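Local coordinates for protein thiamine monophosphate kinase (Aquifex aeolicus, PDB 1VQV) that phosphorylates thiamine monophosphate with ATP to give thiamine diphosphate, the active form of vitamin B1, as a magnesium-binding homodimer, at residues Ile84-Pro89 against Arg99-Val104; Asp43-Gly48 against Trp62-Val67. One frame throughout, in Å; residues are numbered along the deposited sequence.

Interaction 1 of 2, residues Ile84-Pro89 against Arg99-Val104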
loop_
_atom_site.group_PDB
_atom_site.type_symbol
_atom_site.label_atom_id
_atom_site.label_comp_id
_atom_site.label_asym_id
_atom_site.label_seq_id
_atom_site.Cartn_x
_atom_site.Cartn_y
_atom_site.Cartn_z
ATOM N N ILE B 84 -3.838 0.043 -5.828
ATOM C CA ILE B 84 -4.126 -1.359 -5.587
ATOM C C ILE B 84 -3.022 -2.289 -6.048
ATOM O O ILE B 84 -2.708 -2.377 -7.233
ATOM C CB ILE B 84 -5.444 -1.770 -6.256
ATOM C CG1 ILE B 84 -6.590 -0.974 -5.628
ATOM C CG2 ILE B 84 -5.657 -3.268 -6.105
ATOM C CD1 ILE B 84 -7.945 -1.337 -6.130
ATOM N N SER B 85 -2.455 -2.994 -5.079
ATOM C CA SER B 85 -1.370 -3.924 -5.315
ATOM C C SER B 85 -1.895 -5.363 -5.246
ATOM O O SER B 85 -2.525 -5.764 -4.265
ATOM C CB SER B 85 -0.275 -3.679 -4.267
ATOM O OG SER B 85 0.900 -4.416 -4.534
ATOM N N LEU B 86 -1.641 -6.140 -6.295
ATOM C CA LEU B 86 -2.115 -7.515 -6.321
ATOM C C LEU B 86 -1.032 -8.577 -6.402
ATOM O O LEU B 86 -0.115 -8.483 -7.215
ATOM C CB LEU B 86 -3.084 -7.720 -7.489
ATOM C CG LEU B 86 -4.438 -7.018 -7.433
ATOM C CD1 LEU B 86 -5.249 -7.454 -8.630
ATOM C CD2 LEU B 86 -5.174 -7.377 -6.137
ATOM N N ASN B 87 -1.152 -9.575 -5.528
ATOM C CA ASN B 87 -0.256 -10.728 -5.488
ATOM C C ASN B 87 -1.124 -11.839 -6.073
ATOM O O ASN B 87 -2.014 -12.349 -5.398
ATOM C CB ASN B 87 0.105 -11.098 -4.048
ATOM C CG ASN B 87 1.124 -10.169 -3.431
ATOM O OD1 ASN B 87 1.531 -10.368 -2.286
ATOM N ND2 ASN B 87 1.550 -9.152 -4.179
ATOM N N LEU B 88 -0.872 -12.220 -7.318
ATOM C CA LEU B 88 -1.690 -13.239 -7.958
ATOM C C LEU B 88 -0.948 -14.497 -8.392
ATOM O O LEU B 88 0.179 -14.434 -8.877
ATOM C CB LEU B 88 -2.378 -12.634 -9.184
ATOM C CG LEU B 88 -3.103 -11.308 -8.949
ATOM C CD1 LEU B 88 -3.297 -10.549 -10.262
ATOM C CD2 LEU B 88 -4.414 -11.588 -8.278
ATOM N N PRO B 89 -1.575 -15.671 -8.212
ATOM C CA PRO B 89 -0.944 -16.937 -8.616
ATOM C C PRO B 89 -0.982 -16.961 -10.151
ATOM O O PRO B 89 -2.027 -16.695 -10.751
ATOM C CB PRO B 89 -1.866 -17.994 -8.004
ATOM C CG PRO B 89 -2.497 -17.283 -6.838
ATOM C CD PRO B 89 -2.778 -15.918 -7.395
ATOM N N ARG B 99 -13.139 -9.570 -13.043
ATOM C CA ARG B 99 -14.313 -9.399 -12.210
ATOM C C ARG B 99 -13.960 -8.667 -10.934
ATOM O O ARG B 99 -14.782 -7.946 -10.373
ATOM C CB ARG B 99 -14.948 -10.752 -11.914
ATOM C CG ARG B 99 -15.713 -11.289 -13.111
ATOM C CD ARG B 99 -16.176 -12.721 -12.928
ATOM N NE ARG B 99 -16.833 -13.204 -14.143
ATOM C CZ ARG B 99 -18.150 -13.336 -14.293
ATOM N NH1 ARG B 99 -18.968 -13.031 -13.295
ATOM N NH2 ARG B 99 -18.650 -13.765 -15.448
ATOM N N PHE B 100 -12.723 -8.839 -10.490
ATOM C CA PHE B 100 -12.249 -8.174 -9.291
ATOM C C PHE B 100 -12.251 -6.667 -9.536
ATOM O O PHE B 100 -12.757 -5.889 -8.719
ATOM C CB PHE B 100 -10.826 -8.629 -8.952
ATOM C CG PHE B 100 -10.154 -7.769 -7.925
ATOM C CD1 PHE B 100 -10.386 -7.970 -6.575
ATOM C CD2 PHE B 100 -9.359 -6.703 -8.316
ATOM C CE1 PHE B 100 -9.842 -7.117 -5.622
ATOM C CE2 PHE B 100 -8.812 -5.845 -7.375
ATOM C CZ PHE B 100 -9.056 -6.052 -6.026
ATOM N N TYR B 101 -11.682 -6.259 -10.662
ATOM C CA TYR B 101 -11.609 -4.845 -10.999
ATOM C C TYR B 101 -12.940 -4.192 -11.376
ATOM O O TYR B 101 -13.062 -2.966 -11.353
ATOM C CB TYR B 101 -10.560 -4.634 -12.090
ATOM C CG TYR B 101 -9.160 -4.616 -11.523
ATOM C CD1 TYR B 101 -8.752 -3.576 -10.694
ATOM C CD2 TYR B 101 -8.265 -5.654 -11.776
ATOM C CE1 TYR B 101 -7.494 -3.565 -10.130
ATOM C CE2 TYR B 101 -6.998 -5.662 -11.217
ATOM C CZ TYR B 101 -6.609 -4.612 -10.395
ATOM O OH TYR B 101 -5.327 -4.593 -9.860
ATOM N N ILE B 102 -13.925 -5.028 -11.704
ATOM C CA ILE B 102 -15.277 -4.595 -12.038
ATOM C C ILE B 102 -15.851 -4.098 -10.723
ATOM O O ILE B 102 -16.381 -2.991 -10.637
ATOM C CB ILE B 102 -16.151 -5.788 -12.548
ATOM C CG1 ILE B 102 -15.728 -6.184 -13.966
ATOM C CG2 ILE B 102 -17.638 -5.421 -12.499
ATOM C CD1 ILE B 102 -16.508 -7.367 -14.547
ATOM N N GLY B 103 -15.720 -4.932 -9.698
ATOM C CA GLY B 103 -16.205 -4.579 -8.381
ATOM C C GLY B 103 -15.503 -3.347 -7.833
ATOM O O GLY B 103 -16.106 -2.552 -7.119
ATOM N N VAL B 104 -14.224 -3.192 -8.166
ATOM C CA VAL B 104 -13.440 -2.051 -7.715
ATOM C C VAL B 104 -13.962 -0.797 -8.398
ATOM O O VAL B 104 -14.143 0.232 -7.758
ATOM C CB VAL B 104 -11.920 -2.242 -8.052
ATOM C CG1 VAL B 104 -11.187 -0.908 -8.044
ATOM C CG2 VAL B 104 -11.271 -3.169 -7.040
#
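Tyr-101 OH points at the strand among apolar groups: Leu-86 CG lies 3.5 Å from it and Ile-84 CG2 4.0 Å, with Leu-86 CD1 also against it. This is the first half of a beta-alpha-beta crossover in the PurM-N-like domain, where helix 94-111 packs back along strand 77-88 before the chain enters the parallel neighbour, strand 114-122. No hydrogen bond joins the two segments; their local axes run nearly antiparallel, coming within 12.4 Å, and large side chains fill the gap. Leu-86 and Tyr-101 meet tip to tip, CD1 resting 3.6 Å from Tyr-101 CE2. The other branch, Leu-86 CD2, slides past Phe-100, 4.1 Å from its CZ. On the helix the two rings are in contact, Phe-100 CD2 sitting 3.7 Å above the plane of the Tyr-101 ring, over its centre. Tyr-101 belongs to the ATP-binding site, so the contact lies beside that site. Ile-128 of strand 127-136 touches both Leu-86 and Phe-100. In Ile-84, chi2 of -176° extends CD1 toward Val-104, while CG2 meets the Phe-100 ring at its edge, 4.3 Å from CE2.

Interaction 2 of 2, residues Asp43-Gly48 against Trp62-Val67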
loop_
_atom_site.group_PDB
_atom_site.type_symbol
_atom_site.label_atom_id
_atom_site.label_comp_id
_atom_site.label_asym_id
_atom_site.label_seq_id
_atom_site.Cartn_x
_atom_site.Cartn_y
_atom_site.Cartn_z
ATOM N N ASP B 43 -5.135 -1.456 3.881
ATOM C CA ASP B 43 -5.822 -2.642 4.379
ATOM C C ASP B 43 -5.401 -3.812 3.496
ATOM O O ASP B 43 -4.891 -3.615 2.386
ATOM C CB ASP B 43 -7.343 -2.473 4.342
ATOM C CG ASP B 43 -7.904 -2.509 2.931
ATOM O OD1 ASP B 43 -7.330 -1.816 2.061
ATOM O OD2 ASP B 43 -8.917 -3.217 2.685
ATOM N N VAL B 44 -5.604 -5.030 3.987
ATOM C CA VAL B 44 -5.219 -6.193 3.212
ATOM C C VAL B 44 -6.245 -7.313 3.265
ATOM O O VAL B 44 -6.893 -7.537 4.285
ATOM C CB VAL B 44 -3.815 -6.711 3.664
ATOM C CG1 VAL B 44 -3.833 -7.112 5.117
ATOM C CG2 VAL B 44 -3.370 -7.871 2.783
ATOM N N LEU B 45 -6.404 -7.992 2.136
ATOM C CA LEU B 45 -7.315 -9.120 2.021
ATOM C C LEU B 45 -6.467 -10.259 1.476
ATOM O O LEU B 45 -5.940 -10.183 0.366
ATOM C CB LEU B 45 -8.479 -8.813 1.060
ATOM C CG LEU B 45 -9.421 -7.662 1.451
ATOM C CD1 LEU B 45 -10.684 -7.675 0.593
ATOM C CD2 LEU B 45 -9.795 -7.807 2.915
ATOM N N ASN B 46 -6.291 -11.301 2.278
ATOM C CA ASN B 46 -5.500 -12.426 1.832
ATOM C C ASN B 46 -6.332 -13.672 1.744
ATOM O O ASN B 46 -7.081 -14.015 2.669
ATOM C CB ASN B 46 -4.310 -12.680 2.752
ATOM C CG ASN B 46 -3.283 -11.582 2.684
ATOM O OD1 ASN B 46 -2.869 -11.168 1.606
ATOM N ND2 ASN B 46 -2.865 -11.097 3.843
ATOM N N GLU B 47 -6.186 -14.343 0.605
ATOM C CA GLU B 47 -6.881 -15.579 0.343
ATOM C C GLU B 47 -6.624 -16.547 1.491
ATOM O O GLU B 47 -5.516 -16.623 2.023
ATOM C CB GLU B 47 -6.375 -16.200 -0.952
ATOM C CG GLU B 47 -7.255 -17.344 -1.413
ATOM C CD GLU B 47 -6.628 -18.188 -2.497
ATOM O OE1 GLU B 47 -5.773 -17.685 -3.254
ATOM O OE2 GLU B 47 -7.020 -19.365 -2.592
ATOM N N GLY B 48 -7.657 -17.289 1.856
ATOM C CA GLY B 48 -7.519 -18.242 2.927
ATOM C C GLY B 48 -7.949 -17.677 4.261
ATOM O O GLY B 48 -8.550 -18.383 5.079
ATOM N N TRP B 62 -15.059 -5.083 -4.554
ATOM C CA TRP B 62 -15.814 -4.009 -3.929
ATOM C C TRP B 62 -15.310 -3.847 -2.493
ATOM O O TRP B 62 -14.988 -2.755 -2.059
ATOM C CB TRP B 62 -17.320 -4.334 -3.965
ATOM C CG TRP B 62 -18.199 -3.378 -3.180
ATOM C CD1 TRP B 62 -18.395 -3.370 -1.822
ATOM C CD2 TRP B 62 -18.939 -2.264 -3.695
ATOM N NE1 TRP B 62 -19.198 -2.322 -1.465
ATOM C CE2 TRP B 62 -19.547 -1.623 -2.590
ATOM C CE3 TRP B 62 -19.144 -1.742 -4.980
ATOM C CZ2 TRP B 62 -20.348 -0.484 -2.727
ATOM C CZ3 TRP B 62 -19.937 -0.612 -5.118
ATOM C CH2 TRP B 62 -20.531 0.009 -3.990
ATOM N N LYS B 63 -15.212 -4.947 -1.766
ATOM C CA LYS B 63 -14.738 -4.900 -0.396
ATOM C C LYS B 63 -13.352 -4.254 -0.279
ATOM O O LYS B 63 -13.111 -3.480 0.637
ATOM C CB LYS B 63 -14.715 -6.311 0.185
ATOM C CG LYS B 63 -14.572 -6.367 1.679
ATOM C CD LYS B 63 -15.059 -7.694 2.202
ATOM C CE LYS B 63 -14.898 -7.782 3.705
ATOM N NZ LYS B 63 -15.373 -9.086 4.244
ATOM N N ALA B 64 -12.449 -4.557 -1.208
ATOM C CA ALA B 64 -11.100 -3.999 -1.156
ATOM C C ALA B 64 -11.128 -2.479 -1.042
ATOM O O ALA B 64 -10.333 -1.885 -0.315
ATOM C CB ALA B 64 -10.311 -4.422 -2.380
ATOM N N ILE B 65 -12.045 -1.851 -1.763
ATOM C CA ILE B 65 -12.191 -0.406 -1.723
ATOM C C ILE B 65 -13.011 0.047 -0.505
ATOM O O ILE B 65 -12.678 1.024 0.155
ATOM C CB ILE B 65 -12.865 0.100 -3.012
ATOM C CG1 ILE B 65 -11.912 -0.096 -4.195
ATOM C CG2 ILE B 65 -13.290 1.564 -2.855
ATOM C CD1 ILE B 65 -10.622 0.677 -4.106
ATOM N N SER B 66 -14.073 -0.684 -0.198
ATOM C CA SER B 66 -14.925 -0.334 0.927
ATOM C C SER B 66 -14.272 -0.358 2.303
ATOM O O SER B 66 -14.591 0.478 3.134
ATOM C CB SER B 66 -16.174 -1.219 0.947
ATOM O OG SER B 66 -17.124 -0.765 -0.004
ATOM N N VAL B 67 -13.376 -1.300 2.565
ATOM C CA VAL B 67 -12.759 -1.336 3.876
ATOM C C VAL B 67 -11.948 -0.063 4.094
ATOM O O VAL B 67 -12.039 0.568 5.149
ATOM C CB VAL B 67 -11.851 -2.569 4.050
ATOM C CG1 VAL B 67 -11.186 -2.540 5.415
ATOM C CG2 VAL B 67 -12.677 -3.837 3.916
#
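Asp-43 turns its CG between its backbone N and carbonyl carbon (chi1 72°), on the side of the helix, and its carboxylate, with chi2 at -47°, lies against Val-67 and the backbone of Ala-64. Two residues on, Leu-45 has CG anti to its carbonyl carbon and chi2 at -167°, which carries CD1 to the preceding turn of the same helix. The Asp-43 and Val-67 side chains pass at a slant: OD2 is 3.3 Å from Val-67 CB, and Asp-43 CB is 4.0 Å from Val-67 CG1. OD2 is also 3.6 Å from Ala-64 O; no hydrogen bond links the segments. Asp-43 is a ligand of two magnesium ions in the active site, which places this end of the contact at the magnesium sites. In the PurM-N-like domain strand 38-46 is paired with strand 127-136, and helix 57-73 runs nearly antiparallel to it on one face of the sheet, the local axes coming within 8.7 Å. Leu-45 CD1 rests on the Ala-64 backbone, 4.0 Å from its N, with Ala-64 CB a little farther at 4.4 Å, and Ile-128 touches both residues. Lys-63 contributes its aliphatic part, CG lying 4.2 Å from Leu-45 CD1, while its NZ bonds to His-185 O. Leu-45 also packs on the substrate-binding His-50, whose ND1 is hydrogen-bonded to Asn-46 N.

Interactions 1 and 2 follow each other along the chain, their centres about 10 Å apart, and both lay a helix on the same four-stranded sheet. Helix 57-73 is the bridge between them: its Ile-65, turned away from strand 38-46, meets interaction 1 through CD1, 3.9 Å from Ile-84 CD1. Ala-64 CB likewise stands 4.2 Å from Phe-100 CZ, so the two hydrophobic layers are continuous. Both border the magnesium sites: the Leu-86 side chain is about 7 Å from that of Asn-119, and the Val-67 side chain about 4 Å from that of Asp-71. Both strands also reach the dimer partner: Ser-85 packs on Thr-42 of the second subunit, and Val-44 on Asn-119 of that subunit.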